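Local coordinates for MarR Like Protein, TVG0766549 (PDB 3LFK) that is of unknown function but folds like MarR-type winged helix-turn-helix transcriptional regulators, consistent with a role in DNA binding, at residues A[21-32]-A[95-106]. Residues are numbered along the deposited sequence; the frame is centred on the assembly and turned at random.
Sequences KPVIKGKLENNY and EGEFVAQAIRVR
From Pro22, nearest in backbone to Glu95, to Leu28, nearest to Ile103, the chain advances in the direction of helical residues 95-106, and the turn after it folds back so that Tyr32 reaches Val99. At the Pro22 end a CH-pi contact sets CG of the proline over the middle of the Phe98 ring, 3.4 Å from its centroid and 15° off the normal. The Lys21 and Phe98 side chains cross at about a right angle, CD meeting CE1 of Phe98 at 3.4 Å. Ile24 CG1 then packs on Val99 CG2 at 3.8 Å. The Tyr32 ring is sandwiched: the backbone of Lys27 and Leu28 lies toward the rim of one face, CG2 of Val99 toward the rim of the other, and Ile103 CG1 comes in at the edge; Val99 comes closest with CG1, 3.4 Å from Tyr32 CE1. Leu28, its CG trans to the backbone nitrogen (chi1 174°), sets CD1 against both Ile103 CG1 (3.8 Å) and Ala102 CB. Beyond it, Arg106 grips Asn31 OD1 end-on with NH1 (2.7 Å) and NH2 (2.9 Å); NH2 lies on a lone pair in the carbonyl plane, NH1 well above that plane. NH1 also makes a weak bond to Leu28 O, so the guanidinium ties the turn to the helix. In the winged helix-turn-helix fold, this contact lays the N-terminal arm on the long C-terminal helix 94-116: strand 23-24 pairs with strand 12-14, while Val99 also packs on Leu42 and Asn31 on Val39, both of helix 36-47.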
loop_
_atom_site.group_PDB
_atom_site.type_symbol
_atom_site.label_atom_id
_atom_site.label_comp_id
_atom_site.label_asym_id
_atom_site.label_seq_id
_atom_site.Cartn_x
_atom_site.Cartn_y
_atom_site.Cartn_z
ATOM N N LYS A 21 -11.792 5.881 12.328
ATOM C CA LYS A 21 -10.688 5.792 11.379
ATOM C C LYS A 21 -10.193 4.341 11.486
ATOM O O LYS A 21 -10.420 3.686 12.510
ATOM C CB LYS A 21 -9.587 6.759 11.824
ATOM C CG LYS A 21 -8.545 7.070 10.779
ATOM C CD LYS A 21 -9.148 7.835 9.610
ATOM C CE LYS A 21 -9.709 9.177 10.050
ATOM N NZ LYS A 21 -10.326 9.912 8.910
ATOM N N PRO A 22 -9.541 3.799 10.444
ATOM C CA PRO A 22 -9.089 2.412 10.604
ATOM C C PRO A 22 -7.962 2.310 11.624
ATOM O O PRO A 22 -7.249 3.273 11.854
ATOM C CB PRO A 22 -8.611 2.031 9.196
ATOM C CG PRO A 22 -8.218 3.331 8.607
ATOM C CD PRO A 22 -9.295 4.275 9.074
ATOM N N VAL A 23 -7.843 1.159 12.269
ATOM C CA VAL A 23 -6.755 0.952 13.206
ATOM C C VAL A 23 -5.922 -0.118 12.529
ATOM O O VAL A 23 -6.429 -1.194 12.198
ATOM C CB VAL A 23 -7.255 0.460 14.564
ATOM C CG1 VAL A 23 -6.065 0.222 15.494
ATOM C CG2 VAL A 23 -8.177 1.499 15.157
ATOM N N ILE A 24 -4.649 0.212 12.320
ATOM C CA ILE A 24 -3.690 -0.647 11.625
ATOM C C ILE A 24 -2.622 -1.112 12.619
ATOM O O ILE A 24 -2.165 -0.320 13.452
ATOM C CB ILE A 24 -3.003 0.166 10.506
ATOM C CG1 ILE A 24 -4.057 0.876 9.629
ATOM C CG2 ILE A 24 -2.107 -0.778 9.643
ATOM C CD1 ILE A 24 -5.009 -0.085 8.904
ATOM N N LYS A 25 -2.231 -2.381 12.535
ATOM C CA LYS A 25 -1.196 -2.934 13.394
ATOM C C LYS A 25 0.128 -2.333 12.946
ATOM O O LYS A 25 0.388 -2.188 11.745
ATOM C CB LYS A 25 -1.105 -4.453 13.261
ATOM C CG LYS A 25 -2.263 -5.228 13.848
ATOM C CD LYS A 25 -1.842 -6.688 14.044
ATOM C CE LYS A 25 -2.973 -7.552 14.591
ATOM N NZ LYS A 25 -4.103 -7.675 13.625
ATOM N N GLY A 26 0.981 -2.011 13.908
ATOM C CA GLY A 26 2.239 -1.374 13.546
ATOM C C GLY A 26 2.064 0.137 13.539
ATOM O O GLY A 26 0.975 0.664 13.812
ATOM N N LYS A 27 3.144 0.836 13.193
ATOM C CA LYS A 27 3.175 2.298 13.192
ATOM C C LYS A 27 3.670 2.860 11.878
ATOM O O LYS A 27 4.561 2.274 11.255
ATOM C CB LYS A 27 4.132 2.793 14.289
ATOM C CG LYS A 27 3.750 2.343 15.703
ATOM C CD LYS A 27 4.841 2.692 16.719
ATOM C CE LYS A 27 4.425 2.280 18.132
ATOM N NZ LYS A 27 5.526 2.416 19.131
ATOM N N LEU A 28 3.112 3.995 11.482
ATOM C CA LEU A 28 3.527 4.681 10.256
ATOM C C LEU A 28 5.044 4.918 10.209
ATOM O O LEU A 28 5.662 4.811 9.144
ATOM C CB LEU A 28 2.809 6.028 10.158
ATOM C CG LEU A 28 3.196 6.963 9.025
ATOM C CD1 LEU A 28 2.962 6.289 7.671
ATOM C CD2 LEU A 28 2.349 8.235 9.143
ATOM N N GLU A 29 5.644 5.239 11.354
ATOM C CA GLU A 29 7.079 5.489 11.376
ATOM C C GLU A 29 7.902 4.305 10.861
ATOM O O GLU A 29 9.008 4.497 10.356
ATOM C CB GLU A 29 7.538 5.871 12.788
ATOM C CG GLU A 29 6.659 5.315 13.878
ATOM C CD GLU A 29 5.578 6.308 14.292
ATOM O OE1 GLU A 29 5.884 7.188 15.127
ATOM O OE2 GLU A 29 4.437 6.220 13.777
ATOM N N ASN A 30 7.379 3.089 10.969
ATOM C CA ASN A 30 8.134 1.924 10.471
ATOM C C ASN A 30 7.339 1.257 9.340
ATOM O O ASN A 30 7.436 0.039 9.135
ATOM C CB ASN A 30 8.393 0.905 11.596
ATOM C CG ASN A 30 9.518 -0.065 11.257
ATOM O OD1 ASN A 30 10.390 0.240 10.425
ATOM N ND2 ASN A 30 9.514 -1.224 11.900
ATOM N N ASN A 31 6.570 2.070 8.612
ATOM C CA ASN A 31 5.772 1.592 7.488
ATOM C C ASN A 31 4.879 0.416 7.854
ATOM O O ASN A 31 4.667 -0.475 7.038
ATOM C CB ASN A 31 6.691 1.183 6.321
ATOM C CG ASN A 31 7.296 2.384 5.598
ATOM O OD1 ASN A 31 6.670 3.438 5.495
ATOM N ND2 ASN A 31 8.504 2.207 5.065
ATOM N N TYR A 32 4.357 0.427 9.078
ATOM C CA TYR A 32 3.467 -0.632 9.569
ATOM C C TYR A 32 4.093 -2.000 9.421
ATOM O O TYR A 32 3.409 -2.964 9.124
ATOM C CB TYR A 32 2.119 -0.577 8.824
ATOM C CG TYR A 32 1.485 0.804 8.806
ATOM C CD1 TYR A 32 1.671 1.664 7.715
ATOM C CD2 TYR A 32 0.719 1.263 9.883
ATOM C CE1 TYR A 32 1.111 2.931 7.694
ATOM C CE2 TYR A 32 0.141 2.549 9.867
ATOM C CZ TYR A 32 0.346 3.364 8.764
ATOM O OH TYR A 32 -0.232 4.617 8.680
ATOM N N GLU A 95 -8.630 0.170 3.576
ATOM C CA GLU A 95 -7.523 0.202 4.533
ATOM C C GLU A 95 -6.178 0.359 3.801
ATOM O O GLU A 95 -5.273 1.042 4.272
ATOM C CB GLU A 95 -7.530 -1.056 5.405
ATOM C CG GLU A 95 -8.733 -1.133 6.370
ATOM C CD GLU A 95 -10.075 -1.212 5.652
ATOM O OE1 GLU A 95 -10.195 -1.994 4.688
ATOM O OE2 GLU A 95 -11.027 -0.496 6.051
ATOM N N GLY A 96 -6.055 -0.272 2.639
ATOM C CA GLY A 96 -4.832 -0.136 1.869
ATOM C C GLY A 96 -4.700 1.296 1.354
ATOM O O GLY A 96 -3.590 1.834 1.323
ATOM N N GLU A 97 -5.809 1.905 0.947
ATOM C CA GLU A 97 -5.786 3.294 0.477
ATOM C C GLU A 97 -5.363 4.191 1.635
ATOM O O GLU A 97 -4.524 5.085 1.474
ATOM C CB GLU A 97 -7.171 3.699 -0.039
ATOM C CG GLU A 97 -7.610 2.815 -1.197
ATOM C CD GLU A 97 -8.226 3.573 -2.336
ATOM O OE1 GLU A 97 -9.183 4.338 -2.088
ATOM O OE2 GLU A 97 -7.756 3.390 -3.481
ATOM N N PHE A 98 -5.924 3.933 2.813
ATOM C CA PHE A 98 -5.591 4.707 4.008
ATOM C C PHE A 98 -4.083 4.672 4.312
ATOM O O PHE A 98 -3.440 5.702 4.544
ATOM C CB PHE A 98 -6.364 4.151 5.221
ATOM C CG PHE A 98 -6.060 4.857 6.514
ATOM C CD1 PHE A 98 -6.688 6.055 6.826
ATOM C CD2 PHE A 98 -5.114 4.346 7.393
ATOM C CE1 PHE A 98 -6.366 6.727 8.006
ATOM C CE2 PHE A 98 -4.787 5.011 8.568
ATOM C CZ PHE A 98 -5.416 6.205 8.874
ATOM N N VAL A 99 -3.523 3.463 4.320
ATOM C CA VAL A 99 -2.123 3.297 4.648
ATOM C C VAL A 99 -1.244 3.903 3.564
ATOM O O VAL A 99 -0.244 4.551 3.869
ATOM C CB VAL A 99 -1.829 1.789 4.851
ATOM C CG1 VAL A 99 -0.347 1.539 4.909
ATOM C CG2 VAL A 99 -2.495 1.327 6.159
ATOM N N ALA A 100 -1.620 3.690 2.308
ATOM C CA ALA A 100 -0.844 4.214 1.178
ATOM C C ALA A 100 -0.828 5.735 1.243
ATOM O O ALA A 100 0.217 6.347 1.045
ATOM C CB ALA A 100 -1.467 3.745 -0.151
ATOM N N GLN A 101 -1.973 6.334 1.537
ATOM C CA GLN A 101 -2.039 7.798 1.616
ATOM C C GLN A 101 -1.227 8.337 2.808
ATOM O O GLN A 101 -0.543 9.361 2.690
ATOM C CB GLN A 101 -3.490 8.253 1.719
ATOM C CG GLN A 101 -3.698 9.754 1.376
ATOM C CD GLN A 101 -3.262 10.121 -0.043
ATOM O OE1 GLN A 101 -2.829 9.269 -0.823
ATOM N NE2 GLN A 101 -3.377 11.403 -0.382
ATOM N N ALA A 102 -1.279 7.650 3.953
ATOM C CA ALA A 102 -0.529 8.083 5.130
ATOM C C ALA A 102 0.961 8.093 4.837
ATOM O O ALA A 102 1.686 9.024 5.226
ATOM C CB ALA A 102 -0.829 7.170 6.312
ATOM N N ILE A 103 1.430 7.058 4.143
ATOM C CA ILE A 103 2.834 6.957 3.791
ATOM C C ILE A 103 3.189 8.033 2.763
ATOM O O ILE A 103 4.247 8.667 2.876
ATOM C CB ILE A 103 3.149 5.539 3.221
ATOM C CG1 ILE A 103 3.052 4.512 4.364
ATOM C CG2 ILE A 103 4.557 5.500 2.579
ATOM C CD1 ILE A 103 3.134 3.029 3.895
ATOM N N ARG A 104 2.316 8.237 1.777
ATOM C CA ARG A 104 2.577 9.254 0.744
ATOM C C ARG A 104 2.698 10.630 1.378
ATOM O O ARG A 104 3.597 11.394 1.039
ATOM C CB ARG A 104 1.445 9.294 -0.279
ATOM C CG ARG A 104 1.460 8.174 -1.289
ATOM C CD ARG A 104 0.360 8.400 -2.321
ATOM N NE ARG A 104 0.624 9.579 -3.151
ATOM C CZ ARG A 104 -0.258 10.135 -3.978
ATOM N NH1 ARG A 104 -1.481 9.631 -4.093
ATOM N NH2 ARG A 104 0.087 11.189 -4.707
ATOM N N VAL A 105 1.780 10.945 2.280
ATOM C CA VAL A 105 1.820 12.252 2.949
ATOM C C VAL A 105 3.069 12.404 3.805
ATOM O O VAL A 105 3.732 13.456 3.768
ATOM C CB VAL A 105 0.561 12.469 3.787
ATOM C CG1 VAL A 105 0.719 13.698 4.672
ATOM C CG2 VAL A 105 -0.637 12.622 2.850
ATOM N N ARG A 106 3.424 11.372 4.566
ATOM C CA ARG A 106 4.638 11.457 5.388
ATOM C C ARG A 106 5.842 11.710 4.476
ATOM O O ARG A 106 6.701 12.563 4.760
ATOM C CB ARG A 106 4.856 10.150 6.162
ATOM C CG ARG A 106 6.150 10.095 6.975
ATOM C CD ARG A 106 6.518 8.649 7.233
ATOM N NE ARG A 106 6.916 7.993 5.992
ATOM C CZ ARG A 106 6.943 6.674 5.814
ATOM N NH1 ARG A 106 6.588 5.859 6.793
ATOM N NH2 ARG A 106 7.341 6.173 4.658
#